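Local coordinates for protein putative surface-anchored fimbrial subunit (Corynebacterium diphtheriae, PDB 3HR6) that probably forms the shaft of pili on the surface of this bacterium, as a major pilin built of tandem Ig-like modules stabilised by isopeptide and disulfide bonds, at residues 212-216 with 217-221; 117-120 with 121-125; 191-194 with 195-199. One frame throughout, in Å; residues are numbered along the deposited sequence.

Interaction 1 (212-216 with 217-221); sequences KPINS and TDVSV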
loop_
_atom_site.group_PDB
_atom_site.type_symbol
_atom_site.label_atom_id
_atom_site.label_comp_id
_atom_site.label_asym_id
_atom_site.label_seq_id
_atom_site.Cartn_x
_atom_site.Cartn_y
_atom_site.Cartn_z
ATOM N N LYS A 212 10.151 17.577 7.905
ATOM C CA LYS A 212 10.212 18.859 7.210
ATOM C C LYS A 212 9.408 18.832 5.903
ATOM O O LYS A 212 9.391 17.845 5.187
ATOM C CB LYS A 212 11.648 19.233 6.882
ATOM C CG LYS A 212 12.545 19.593 8.084
ATOM C CD LYS A 212 13.956 19.810 7.597
ATOM C CE LYS A 212 14.994 19.944 8.707
ATOM N NZ LYS A 212 16.343 20.135 8.090
ATOM N N PRO A 213 8.787 19.970 5.547
ATOM C CA PRO A 213 8.125 20.038 4.261
ATOM C C PRO A 213 9.182 19.968 3.142
ATOM O O PRO A 213 10.349 20.283 3.362
ATOM C CB PRO A 213 7.437 21.416 4.311
ATOM C CG PRO A 213 8.380 22.239 5.134
ATOM C CD PRO A 213 8.807 21.279 6.221
ATOM N N ILE A 214 8.784 19.476 1.970
ATOM C CA ILE A 214 9.715 19.312 0.846
ATOM C C ILE A 214 9.514 20.401 -0.223
ATOM O O ILE A 214 8.397 20.873 -0.421
ATOM C CB ILE A 214 9.509 17.918 0.187
ATOM C CG1 ILE A 214 9.672 16.810 1.219
ATOM C CG2 ILE A 214 10.484 17.695 -0.967
ATOM C CD1 ILE A 214 9.548 15.414 0.634
ATOM N N ASN A 215 10.585 20.758 -0.929
ATOM C CA ASN A 215 10.479 21.694 -2.064
ATOM C C ASN A 215 9.367 21.189 -2.970
ATOM O O ASN A 215 9.512 20.125 -3.592
ATOM C CB ASN A 215 11.774 21.756 -2.870
ATOM C CG ASN A 215 12.813 22.713 -2.283
ATOM O OD1 ASN A 215 12.494 23.641 -1.524
ATOM N ND2 ASN A 215 14.070 22.501 -2.666
ATOM N N SER A 216 8.245 21.905 -3.036
ATOM C CA SER A 216 7.109 21.358 -3.776
ATOM C C SER A 216 7.465 21.172 -5.271
ATOM O O SER A 216 6.897 20.310 -5.924
ATOM C CB SER A 216 5.857 22.215 -3.607
ATOM O OG SER A 216 5.944 23.348 -4.447
ATOM N N THR A 217 8.417 21.937 -5.795
ATOM C CA THR A 217 8.859 21.734 -7.188
ATOM C C THR A 217 9.482 20.345 -7.425
ATOM O O THR A 217 9.448 19.830 -8.535
ATOM C CB THR A 217 9.811 22.865 -7.704
ATOM O OG1 THR A 217 11.112 22.779 -7.088
ATOM C CG2 THR A 217 9.202 24.231 -7.432
ATOM N N ASP A 218 10.010 19.736 -6.368
ATOM C CA ASP A 218 10.662 18.441 -6.460
ATOM C C ASP A 218 9.684 17.313 -6.196
ATOM O O ASP A 218 10.011 16.148 -6.447
ATOM C CB ASP A 218 11.786 18.345 -5.434
ATOM C CG ASP A 218 13.012 19.176 -5.825
ATOM O OD1 ASP A 218 13.085 19.579 -7.012
ATOM O OD2 ASP A 218 13.919 19.370 -4.972
ATOM N N VAL A 219 8.525 17.650 -5.642
ATOM C CA VAL A 219 7.536 16.634 -5.257
ATOM C C VAL A 219 6.345 16.752 -6.197
ATOM O O VAL A 219 5.757 17.834 -6.328
ATOM C CB VAL A 219 7.079 16.804 -3.791
ATOM C CG1 VAL A 219 6.261 15.606 -3.348
ATOM C CG2 VAL A 219 8.248 16.908 -2.899
ATOM N N SER A 220 6.061 15.676 -6.917
ATOM C CA SER A 220 4.936 15.579 -7.844
ATOM C C SER A 220 3.829 14.738 -7.221
ATOM O O SER A 220 3.980 13.534 -7.006
ATOM C CB SER A 220 5.387 14.934 -9.170
ATOM O OG SER A 220 4.272 14.761 -10.053
ATOM N N VAL A 221 2.715 15.384 -6.912
ATOM C CA VAL A 221 1.575 14.721 -6.318
ATOM C C VAL A 221 0.557 14.569 -7.441
ATOM O O VAL A 221 0.158 15.542 -8.034
ATOM C CB VAL A 221 0.972 15.542 -5.171
ATOM C CG1 VAL A 221 -0.183 14.796 -4.544
ATOM C CG2 VAL A 221 2.033 15.871 -4.121
#
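Asn215 lays its side chain alongside that of Asp218, with CB of Asn215 3.8 Å from OD2 of Asp218. Both set CG anti to the carbonyl carbon (chi1 -74° in Asp218), consistent with two chains that point the same way. The amide and carboxylate planes stand 69° apart, so the flat groups do not stack, and no hydrogen bond links them. The carboxylate has another partner: OD2 of Asp218 accepts from the hydroxyl of Thr240 in helix 238-242, which ties the turn to that helix. The backbone supplies the bonding within the loop. Asp218 N donates to Asn215 O at 2.8 Å with an angle of 150° at the hydrogen, and Val219 N donates to Ser216 O at 3.1 Å. A weak third bond from Val219 N also reaches Asn215 O. Ser216 and Thr217 sit at the corner between Asn215 and Asp218; both are exposed, and their small polar side chains, with CA-CB bonds pointing away from the facing segment, suit the outside of a tight bend. Ile214 and Val219 cross at about a right angle, branched and apolar as befits residues that also touch Leu236 of strand 229-236. Two overlapping turns, each closed by a bond from residue i+3 back to residue i, thus carry the chain from edge strand 212-213 of one sheet into strand 219-226 of another, a connection that fits a beta sandwich of the Ig-like, Cna-B-like type.

Interaction 2 (117-120 with 121-125); sequences FLVA and APQTN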
loop_
_atom_site.group_PDB
_atom_site.type_symbol
_atom_site.label_atom_id
_atom_site.label_comp_id
_atom_site.label_asym_id
_atom_site.label_seq_id
_atom_site.Cartn_x
_atom_site.Cartn_y
_atom_site.Cartn_z
ATOM N N PHE A 117 27.044 -3.716 -14.328
ATOM C CA PHE A 117 28.462 -3.948 -14.228
ATOM C C PHE A 117 28.933 -4.976 -15.242
ATOM O O PHE A 117 28.183 -5.819 -15.686
ATOM C CB PHE A 117 28.844 -4.362 -12.797
ATOM C CG PHE A 117 28.287 -5.700 -12.362
ATOM C CD1 PHE A 117 29.052 -6.855 -12.472
ATOM C CD2 PHE A 117 27.024 -5.792 -11.810
ATOM C CE1 PHE A 117 28.556 -8.081 -12.087
ATOM C CE2 PHE A 117 26.509 -7.012 -11.430
ATOM C CZ PHE A 117 27.289 -8.152 -11.524
ATOM N N LEU A 118 30.201 -4.868 -15.601
ATOM C CA LEU A 118 30.809 -5.713 -16.621
ATOM C C LEU A 118 31.393 -6.971 -15.973
ATOM O O LEU A 118 31.885 -6.931 -14.834
ATOM C CB LEU A 118 31.915 -4.949 -17.343
ATOM C CG LEU A 118 31.529 -3.719 -18.179
ATOM C CD1 LEU A 118 32.769 -2.885 -18.531
ATOM C CD2 LEU A 118 30.759 -4.158 -19.409
ATOM N N VAL A 119 31.302 -8.082 -16.706
ATOM C CA VAL A 119 31.905 -9.365 -16.315
ATOM C C VAL A 119 32.470 -10.025 -17.563
ATOM O O VAL A 119 31.734 -10.301 -18.497
ATOM C CB VAL A 119 30.876 -10.363 -15.725
ATOM C CG1 VAL A 119 31.573 -11.547 -15.144
ATOM C CG2 VAL A 119 30.001 -9.695 -14.646
ATOM N N ALA A 120 33.757 -10.294 -17.547
ATOM C CA ALA A 120 34.391 -11.084 -18.594
ATOM C C ALA A 120 34.169 -12.579 -18.316
ATOM O O ALA A 120 34.188 -13.020 -17.164
ATOM C CB ALA A 120 35.888 -10.765 -18.675
ATOM N N ALA A 121 33.977 -13.368 -19.372
ATOM C CA ALA A 121 33.940 -14.816 -19.218
ATOM C C ALA A 121 34.571 -15.426 -20.450
ATOM O O ALA A 121 34.230 -15.044 -21.564
ATOM C CB ALA A 121 32.506 -15.319 -18.995
ATOM N N PRO A 122 35.540 -16.335 -20.263
ATOM C CA PRO A 122 36.064 -16.818 -18.997
ATOM C C PRO A 122 36.987 -15.787 -18.342
ATOM O O PRO A 122 37.250 -14.738 -18.921
ATOM C CB PRO A 122 36.836 -18.072 -19.416
ATOM C CG PRO A 122 37.282 -17.792 -20.777
ATOM C CD PRO A 122 36.234 -16.952 -21.411
ATOM N N GLN A 123 37.474 -16.095 -17.144
ATOM C CA GLN A 123 38.493 -15.289 -16.497
ATOM C C GLN A 123 39.661 -16.204 -16.184
ATOM O O GLN A 123 39.561 -17.412 -16.359
ATOM C CB GLN A 123 37.924 -14.643 -15.233
ATOM C CG GLN A 123 36.833 -13.660 -15.582
ATOM C CD GLN A 123 36.237 -13.003 -14.377
ATOM O OE1 GLN A 123 36.794 -13.074 -13.284
ATOM N NE2 GLN A 123 35.083 -12.380 -14.557
ATOM N N THR A 124 40.774 -15.633 -15.745
ATOM C CA THR A 124 41.870 -16.419 -15.200
ATOM C C THR A 124 41.598 -16.740 -13.755
ATOM O O THR A 124 41.117 -15.878 -13.009
ATOM C CB THR A 124 43.219 -15.671 -15.343
ATOM O OG1 THR A 124 43.472 -15.431 -16.727
ATOM C CG2 THR A 124 44.369 -16.475 -14.753
ATOM N N ASN A 125 41.873 -17.975 -13.347
ATOM C CA ASN A 125 41.704 -18.343 -11.947
ATOM C C ASN A 125 42.586 -17.426 -11.098
ATOM O O ASN A 125 43.737 -17.174 -11.456
ATOM C CB ASN A 125 42.057 -19.814 -11.698
ATOM C CG ASN A 125 41.640 -20.290 -10.313
ATOM O OD1 ASN A 125 42.142 -19.811 -9.282
ATOM N ND2 ASN A 125 40.698 -21.224 -10.279
#
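With CG of Gln123 set anti to its carbonyl carbon (chi1 -65°) and the chain extended beyond it (chi2 180°), the amide reaches back along the strand to Ala120. The stretch is the kinked end of strand 117-124, one arm of a beta hairpin with strand 131-143 in the N-terminal pilin domain. The kink falls at Pro122, which follows a cis peptide bond and whose CA-CB bond points away from residues 117-120. Before it, the backbones of Val119 and Ala121 hydrogen-bond Tyr99 and Ala97 of strand 97-103; after it, the backbone of Gln123 hydrogen-bonds Leu132 of strand 131-143. Across the break, NE2 of Gln123 donates to the backbone O of Ala120 at 2.8 Å. Glutamine suits the position because it is long enough to span the kink and ends in an N-H donor, while Ala120 and Ala121 carry only methyl groups beside the bend. Val119 crosses the glutamine chain at about a right angle, its CG1 3.7 Å from NE2 of Gln123. The hydrogen bond is well aligned: the N-H meets a lone pair of Ala120 O in the carbonyl plane, and that oxygen lies only 9° out of the Gln123 amide plane.

Interaction 3 (191-194 with 195-199); sequences DKLP and AELGK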
loop_
_atom_site.group_PDB
_atom_site.type_symbol
_atom_site.label_atom_id
_atom_site.label_comp_id
_atom_site.label_asym_id
_atom_site.label_seq_id
_atom_site.Cartn_x
_atom_site.Cartn_y
_atom_site.Cartn_z
ATOM N N ASP A 191 -0.536 4.776 -3.813
ATOM C CA ASP A 191 -1.591 4.154 -2.994
ATOM C C ASP A 191 -2.808 4.033 -3.854
ATOM O O ASP A 191 -3.341 5.047 -4.320
ATOM C CB ASP A 191 -1.843 5.020 -1.744
ATOM C CG ASP A 191 -2.777 4.362 -0.738
ATOM O OD1 ASP A 191 -3.745 3.673 -1.182
ATOM O OD2 ASP A 191 -2.520 4.519 0.451
ATOM N N LYS A 192 -3.243 2.798 -4.121
ATOM C CA LYS A 192 -4.450 2.573 -4.907
ATOM C C LYS A 192 -5.551 2.468 -3.889
ATOM O O LYS A 192 -5.687 1.436 -3.203
ATOM C CB LYS A 192 -4.361 1.310 -5.783
ATOM C CG LYS A 192 -5.512 1.092 -6.754
ATOM C CD LYS A 192 -5.165 -0.175 -7.599
ATOM C CE LYS A 192 -6.104 -0.441 -8.720
ATOM N NZ LYS A 192 -5.663 -1.681 -9.394
ATOM N N LEU A 193 -6.274 3.562 -3.727
ATOM C CA LEU A 193 -7.283 3.651 -2.710
ATOM C C LEU A 193 -8.319 2.547 -2.929
ATOM O O LEU A 193 -8.637 2.231 -4.055
ATOM C CB LEU A 193 -7.975 5.007 -2.733
ATOM C CG LEU A 193 -7.247 6.228 -2.102
ATOM C CD1 LEU A 193 -5.933 6.531 -2.781
ATOM C CD2 LEU A 193 -8.139 7.449 -2.137
ATOM N N PRO A 194 -8.890 2.049 -1.820
ATOM C CA PRO A 194 -10.028 1.152 -2.040
ATOM C C PRO A 194 -11.183 1.823 -2.784
ATOM O O PRO A 194 -11.361 3.040 -2.714
ATOM C CB PRO A 194 -10.443 0.743 -0.622
ATOM C CG PRO A 194 -9.959 1.789 0.262
ATOM C CD PRO A 194 -8.717 2.421 -0.415
ATOM N N ALA A 195 -12.001 1.043 -3.482
ATOM C CA ALA A 195 -13.058 1.605 -4.301
ATOM C C ALA A 195 -14.119 2.366 -3.564
ATOM O O ALA A 195 -14.784 3.173 -4.163
ATOM C CB ALA A 195 -13.731 0.523 -5.139
ATOM N N GLU A 196 -14.274 2.133 -2.267
ATOM C CA GLU A 196 -15.272 2.798 -1.493
ATOM C C GLU A 196 -14.914 4.263 -1.168
ATOM O O GLU A 196 -15.724 4.976 -0.564
ATOM C CB GLU A 196 -15.521 2.002 -0.231
ATOM C CG GLU A 196 -16.046 0.592 -0.558
ATOM C CD GLU A 196 -14.961 -0.492 -0.679
ATOM O OE1 GLU A 196 -13.786 -0.202 -0.513
ATOM O OE2 GLU A 196 -15.282 -1.701 -0.930
ATOM N N LEU A 197 -13.695 4.663 -1.507
ATOM C CA LEU A 197 -13.268 6.046 -1.282
ATOM C C LEU A 197 -13.343 6.885 -2.518
ATOM O O LEU A 197 -12.991 6.436 -3.638
ATOM C CB LEU A 197 -11.830 6.101 -0.763
ATOM C CG LEU A 197 -11.568 5.257 0.489
ATOM C CD1 LEU A 197 -10.120 5.481 1.022
ATOM C CD2 LEU A 197 -12.570 5.685 1.562
ATOM N N GLY A 198 -13.739 8.124 -2.310
ATOM C CA GLY A 198 -13.695 9.129 -3.367
ATOM C C GLY A 198 -12.283 9.661 -3.543
ATOM O O GLY A 198 -11.351 9.189 -2.938
ATOM N N LYS A 199 -12.130 10.680 -4.382
ATOM C CA LYS A 199 -10.815 11.197 -4.636
ATOM C C LYS A 199 -10.315 11.983 -3.421
ATOM O O LYS A 199 -11.096 12.603 -2.727
ATOM C CB LYS A 199 -10.817 12.052 -5.898
ATOM C CG LYS A 199 -10.947 11.186 -7.160
ATOM C CD LYS A 199 -10.767 11.975 -8.402
ATOM C CE LYS A 199 -11.175 11.169 -9.612
ATOM N NZ LYS A 199 -12.643 11.063 -9.707
HETATM O O HOH W 1 -10.699 4.719 -5.000
#
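Ala195 follows Pro194 as the second residue of a type I beta turn that runs from Pro194 to Leu197, and the bond to its small methyl points away from the preceding segment. Glu196 comes next. The bend at chi2 (92°) brings OE1 of Glu196 back to 3.5 Å from CB of Pro194; the contact is with carbon, not a salt bridge. Leu197 closes the turn: its N donates to Pro194 O at 3.1 Å, nearly straight at 165°, although the N-H comes from above the carbonyl plane. Its side chain lies against the CG-CD side of the proline ring, CD1 of Leu197 3.7 Å from CD of Pro194, and the two groups cross obliquely. Leu193 flanks it as well, with CD2 4.2 Å from CB of Leu197. Proline suits the first position because its ring offers a rigid apolar surface while its carbonyl remains available to close the turn. A water 2.9 Å from Pro194 O and 3.2 Å from Leu197 O is placed to donate to either across the mouth of the turn. At Gly198 the chain moves away; its O rests 3.7 Å from CD2 of Leu193 and is a buried carbonyl without a polar partner in the model. The loop joins strand 187-192 to strand 206-209 and is fastened on several sides: Leu193 packs on Phe256 and Ala258 of strand 251-259, Pro194 lies against Leu269 and Asn271 of strand 268-276, and Arg229, opening strand 229-236, hydrogen-bonds the carbonyls of Lys192 and Leu193.

All three are local bends around strand ends, but they differ in setting and in what holds them. Interaction 1 lies at the surface, whereas interactions 2 and 3 are partly buried. Interactions 1 and 3 belong to the same Cna-B-like part of the pilin, about 10 Å apart at their nearest atoms, and both reach strand 229-236, though they do not touch. Interaction 2 stands apart in the N-terminal pilin region, its centre 44 Å and 50 Å from theirs. Chemically, 212-221 rests mainly on backbone turn bonds, 117-125 on one side-chain amide bridging a cis-proline kink, and 191-199 on a single turn bond together with leucine-proline packing.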